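Local coordinates for protein purine nucleoside phosphorylase (Bacillus licheniformis, PDB 6DZD) that probably cleaves adenosine, inosine and methylthioadenosine by phosphorolysis and deaminates adenosine, as a zinc-containing member of the YfiH/LACC1 family, at residues P6-L9 and L15-E18; F129-P134 and L248-E253. One frame throughout, in Å; residues are numbered along the deposited sequence.

Contact 1 of 2, residues P6-L9 and L15-E18; sequences PFRL and LLIE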
# COMPACT_ATOMS: atom_id res chain seq x y z
N PRO A 6 -14.03 -1.71 1.04
CA PRO A 6 -14.20 -1.24 2.42
C PRO A 6 -13.82 0.23 2.68
O PRO A 6 -13.70 0.64 3.84
CB PRO A 6 -13.26 -2.16 3.20
CG PRO A 6 -12.18 -2.56 2.17
CD PRO A 6 -12.64 -2.13 0.80
N PHE A 7 -13.62 1.00 1.63
CA PHE A 7 -13.27 2.40 1.75
C PHE A 7 -14.51 3.28 1.65
O PHE A 7 -15.53 2.90 1.07
CB PHE A 7 -12.24 2.80 0.68
CG PHE A 7 -10.92 2.10 0.80
CD1 PHE A 7 -10.70 0.88 0.16
CD2 PHE A 7 -9.90 2.63 1.57
CE1 PHE A 7 -9.46 0.21 0.29
CE2 PHE A 7 -8.68 1.97 1.70
CZ PHE A 7 -8.46 0.76 1.05
N ARG A 8 -14.41 4.47 2.21
CA ARG A 8 -15.42 5.51 2.06
C ARG A 8 -14.74 6.74 1.50
O ARG A 8 -13.64 7.10 1.92
CB ARG A 8 -16.10 5.84 3.39
CG ARG A 8 -17.33 6.71 3.22
CD ARG A 8 -17.94 7.12 4.56
NE ARG A 8 -17.16 8.15 5.24
CZ ARG A 8 -16.19 7.90 6.12
NH1 ARG A 8 -15.88 6.64 6.42
NH2 ARG A 8 -15.53 8.90 6.69
N LEU A 9 -15.38 7.35 0.49
CA LEU A 9 -14.88 8.53 -0.20
C LEU A 9 -15.24 9.82 0.54
O LEU A 9 -16.41 10.20 0.58
CB LEU A 9 -15.42 8.56 -1.62
CG LEU A 9 -14.70 9.51 -2.59
CD1 LEU A 9 -13.20 9.43 -2.45
CD2 LEU A 9 -15.12 9.22 -4.03
N LEU A 15 -9.82 8.47 0.63
CA LEU A 15 -10.59 7.24 0.81
C LEU A 15 -10.26 6.68 2.18
O LEU A 15 -9.09 6.44 2.48
CB LEU A 15 -10.26 6.22 -0.28
CG LEU A 15 -10.89 6.48 -1.64
CD1 LEU A 15 -10.12 5.75 -2.72
CD2 LEU A 15 -12.33 6.03 -1.60
N LEU A 16 -11.28 6.43 3.00
CA LEU A 16 -11.09 6.06 4.40
C LEU A 16 -11.67 4.69 4.70
O LEU A 16 -12.82 4.42 4.35
CB LEU A 16 -11.74 7.09 5.33
CG LEU A 16 -11.05 8.46 5.36
CD1 LEU A 16 -11.82 9.45 6.18
CD2 LEU A 16 -9.60 8.31 5.89
N ILE A 17 -10.89 3.86 5.39
CA ILE A 17 -11.36 2.55 5.84
C ILE A 17 -12.28 2.74 7.06
O ILE A 17 -11.81 2.97 8.18
CB ILE A 17 -10.19 1.62 6.16
CG1 ILE A 17 -9.44 1.33 4.86
CG2 ILE A 17 -10.70 0.32 6.75
CD1 ILE A 17 -7.98 0.91 5.02
N GLU A 18 -13.58 2.56 6.84
CA GLU A 18 -14.56 2.97 7.84
C GLU A 18 -14.51 2.09 9.08
O GLU A 18 -14.36 2.60 10.20
CB GLU A 18 -15.96 2.98 7.23
CG GLU A 18 -16.88 3.92 7.93
CD GLU A 18 -18.08 4.23 7.10
OE1 GLU A 18 -18.15 3.73 5.96
OE2 GLU A 18 -18.97 4.97 7.58
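Phe7 and Ile17 lie side by side and point the same way from one face of a two-stranded antiparallel pairing. Their backbones form a non-hydrogen-bonded pair. The ring atom that touches is Phe7 CE2, 3.3 Å from Ile17 CG1, and Ile17 CD1 also reaches CE2. Ile17 CG1 lies beside its backbone N (chi1 -65°), and this is the branch that meets the ring, obliquely. An alanine at Phe7 has no ring, and a gap would probably open beside Ile17 CG1 and CD1, toward Val181 and Tyr136.

Leu15 continues the apolar row on this face. Its CD2 methyl sits between two neighbours, 4.0 Å from Phe7 CB and 3.6 Å from Leu9 CD1. The Leu9 and Leu15 side chains cross at a slant, and their backbones are again a non-hydrogen-bonded pair.

Between the Phe7-Ile17 and Leu9-Leu15 pairs, Arg8 and Leu16 are hydrogen-bonded. Arg8 N donates to Leu16 O at 2.7 Å, and Leu16 N returns a bond to Arg8 O. Their side chains leave on the other face. The Arg8 chain bends at its third torsion. This turns NH2 toward Leu16 CD1 (3.8 Å) and NH1 toward Glu18 CG (3.3 Å), with Glu18 CB at the guanidinium edge, in its plane. The ion pair of Arg8 NH1 with Glu18 OE2 is long, 3.7 Å. The oxygen lies well out of the guanidinium plane, so no N-H points at it.

The segments are arms of a beta hairpin, strands 7-10 and 14-17. Strand 30-35 flanks the second arm, with backbone bonds from Leu15 to Phe34 and Ile17 to Ala32. Phe7 and Ile17 pack against Val181 of strand 179-182 and Tyr136 of strand 133-139, so the hairpin's apolar face meets another sheet.

Contact 2 of 2, residues F129-P134 and L248-E253; sequences FADCVP and LCTSCE. With ZN (zinc ion), chain C.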
# COMPACT_ATOMS: atom_id res chain seq x y z
N PHE A 129 2.01 4.79 -3.90
CA PHE A 129 1.40 3.82 -4.79
C PHE A 129 0.94 4.48 -6.07
O PHE A 129 0.57 5.66 -6.07
CB PHE A 129 0.22 3.14 -4.12
CG PHE A 129 0.62 2.23 -3.01
CD1 PHE A 129 0.94 0.91 -3.26
CD2 PHE A 129 0.69 2.69 -1.71
CE1 PHE A 129 1.30 0.07 -2.24
CE2 PHE A 129 1.05 1.86 -0.69
CZ PHE A 129 1.35 0.55 -0.95
N ALA A 130 1.03 3.74 -7.17
CA ALA A 130 0.44 4.17 -8.42
C ALA A 130 0.23 2.97 -9.33
O ALA A 130 0.47 3.08 -10.53
CB ALA A 130 1.31 5.22 -9.10
N ASP A 131 -0.19 1.83 -8.75
CA ASP A 131 -0.51 0.55 -9.40
C ASP A 131 -0.18 -0.66 -8.51
O ASP A 131 -0.94 -1.63 -8.50
CB ASP A 131 0.22 0.36 -10.73
CG ASP A 131 -0.57 0.90 -11.91
OD1 ASP A 131 -1.77 1.18 -11.73
OD2 ASP A 131 0.03 1.06 -12.99
N CYS A 132 0.94 -0.63 -7.80
CA CYS A 132 1.32 -1.74 -6.92
C CYS A 132 0.29 -1.92 -5.79
O CYS A 132 -0.50 -1.03 -5.49
CB CYS A 132 2.71 -1.54 -6.32
SG CYS A 132 4.07 -0.99 -7.41
N VAL A 133 0.35 -3.08 -5.15
CA VAL A 133 -0.64 -3.53 -4.17
C VAL A 133 -0.41 -2.96 -2.77
O VAL A 133 0.62 -3.24 -2.14
CB VAL A 133 -0.69 -5.06 -4.13
CG1 VAL A 133 -1.62 -5.54 -3.05
CG2 VAL A 133 -1.07 -5.61 -5.47
N PRO A 134 -1.34 -2.18 -2.24
CA PRO A 134 -1.25 -1.75 -0.85
C PRO A 134 -1.94 -2.73 0.09
O PRO A 134 -3.08 -3.13 -0.13
CB PRO A 134 -1.99 -0.41 -0.86
CG PRO A 134 -2.71 -0.35 -2.16
CD PRO A 134 -2.53 -1.61 -2.89
N LEU A 248 -11.23 -1.78 -6.81
CA LEU A 248 -10.83 -0.67 -7.66
C LEU A 248 -9.50 -0.96 -8.35
O LEU A 248 -8.53 -1.41 -7.72
CB LEU A 248 -10.73 0.62 -6.83
CG LEU A 248 -12.06 1.17 -6.28
CD1 LEU A 248 -11.82 2.39 -5.41
CD2 LEU A 248 -13.08 1.50 -7.37
N CYS A 249 -9.46 -0.73 -9.65
CA CYS A 249 -8.26 -0.86 -10.47
C CYS A 249 -7.68 0.53 -10.72
O CYS A 249 -8.37 1.42 -11.21
CB CYS A 249 -8.59 -1.56 -11.78
SG CYS A 249 -7.22 -1.71 -12.92
N THR A 250 -6.41 0.71 -10.36
CA THR A 250 -5.82 2.04 -10.52
C THR A 250 -5.69 2.42 -12.00
O THR A 250 -5.79 3.61 -12.34
CB THR A 250 -4.46 2.10 -9.80
OG1 THR A 250 -3.58 1.08 -10.28
CG2 THR A 250 -4.66 1.93 -8.31
N SER A 251 -5.47 1.44 -12.88
CA SER A 251 -5.45 1.72 -14.31
C SER A 251 -6.83 2.12 -14.83
O SER A 251 -6.96 3.09 -15.60
CB SER A 251 -4.92 0.50 -15.06
OG SER A 251 -4.92 0.71 -16.46
N CYS A 252 -7.87 1.39 -14.44
CA CYS A 252 -9.19 1.64 -15.00
C CYS A 252 -9.77 2.97 -14.52
O CYS A 252 -10.34 3.72 -15.32
CB CYS A 252 -10.13 0.50 -14.64
SG CYS A 252 -9.90 -0.99 -15.61
N GLU A 253 -9.60 3.30 -13.25
CA GLU A 253 -10.29 4.44 -12.65
C GLU A 253 -9.51 5.71 -12.98
O GLU A 253 -8.70 6.20 -12.20
CB GLU A 253 -10.45 4.26 -11.14
CG GLU A 253 -11.12 2.94 -10.69
CD GLU A 253 -12.57 2.86 -11.12
OE1 GLU A 253 -13.17 1.75 -11.03
OE2 GLU A 253 -13.09 3.90 -11.57
ZN ZN C . -8.14 -2.36 -14.90
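Thr250 and Asp131 meet through OG1 and OD1, the two side chains approaching at a slant. Thr250 points toward the other segment, and its OG1 donates a hydrogen bond to Asp131 OD1. The modelled separation of Thr250 OG1 and Asp131 OD1, 2.3 Å, is too short to be taken literally at this resolution. The first torsion of Thr250 (chi1 57°) puts OG1 between its own backbone N and carbonyl carbon and turns the hydroxyl to the aspartate. The Thr250 CB carbon follows, 3.4 Å from Asp131 OD1.

The carboxylate has further partners. Asp131 OD1 also bonds to Ser259 OG, and Asp131 OD2 accepts from the backbone N of Arg261. Both oxygens of this buried group are therefore gripped, and its rotation is fixed. The hydrogen bonds from Thr250 OG1 and Arg261 N would probably favour the charged form.

On the far side of Thr250, the side chains of Cys249 and Cys252 converge on the zinc ion. Cys249 SG stands anti to its backbone N (chi1 177°), whereas Cys252 SG lies beside its own backbone N. Cys249 SG is 2.3 Å from the zinc. The turn is held by two internal bonds: Cys252 N donates to Cys249 SG at 3.5 Å, and Glu253 N donates to Cys249 O at 3.0 Å. The N-H to thiolate bond is a familiar feature of CxxC zinc turns. Cys189 and Cys190 supply the other two sulfurs.

Thr250 lies inside this CxxC, so its hydroxyl probably links the metal-binding turn to the 129-134 segment. Its backbone bond to Ala185 is a second hold. The chemistry is thus of two kinds: a four-sulfur site, consistent with a structural zinc, and a buried carboxylate that ties its loop to a segment more than 110 residues away in sequence.

Overall arrangement
The two contacts come in series along the chain, contact 1 closing before contact 2 opens. Their centres are about 15 Å apart and their nearest atoms about 5 Å, without touching. Contact 1 is a local hairpin at the outer end of one mixed sheet. Contact 2 joins segments more than 110 residues apart. Segment 129-134 links that same sheet, through strand 124-129, to the second mixed sheet, through strand 133-139. Strand 133-139 also carries Tyr136, which packs on the hairpin. Ser246 is a further link, touching Phe7 and bonding to Leu248. The hairpin thus packs as an edge of the first sheet on the second, and the zinc-bearing loop meets the chain where it crosses between them.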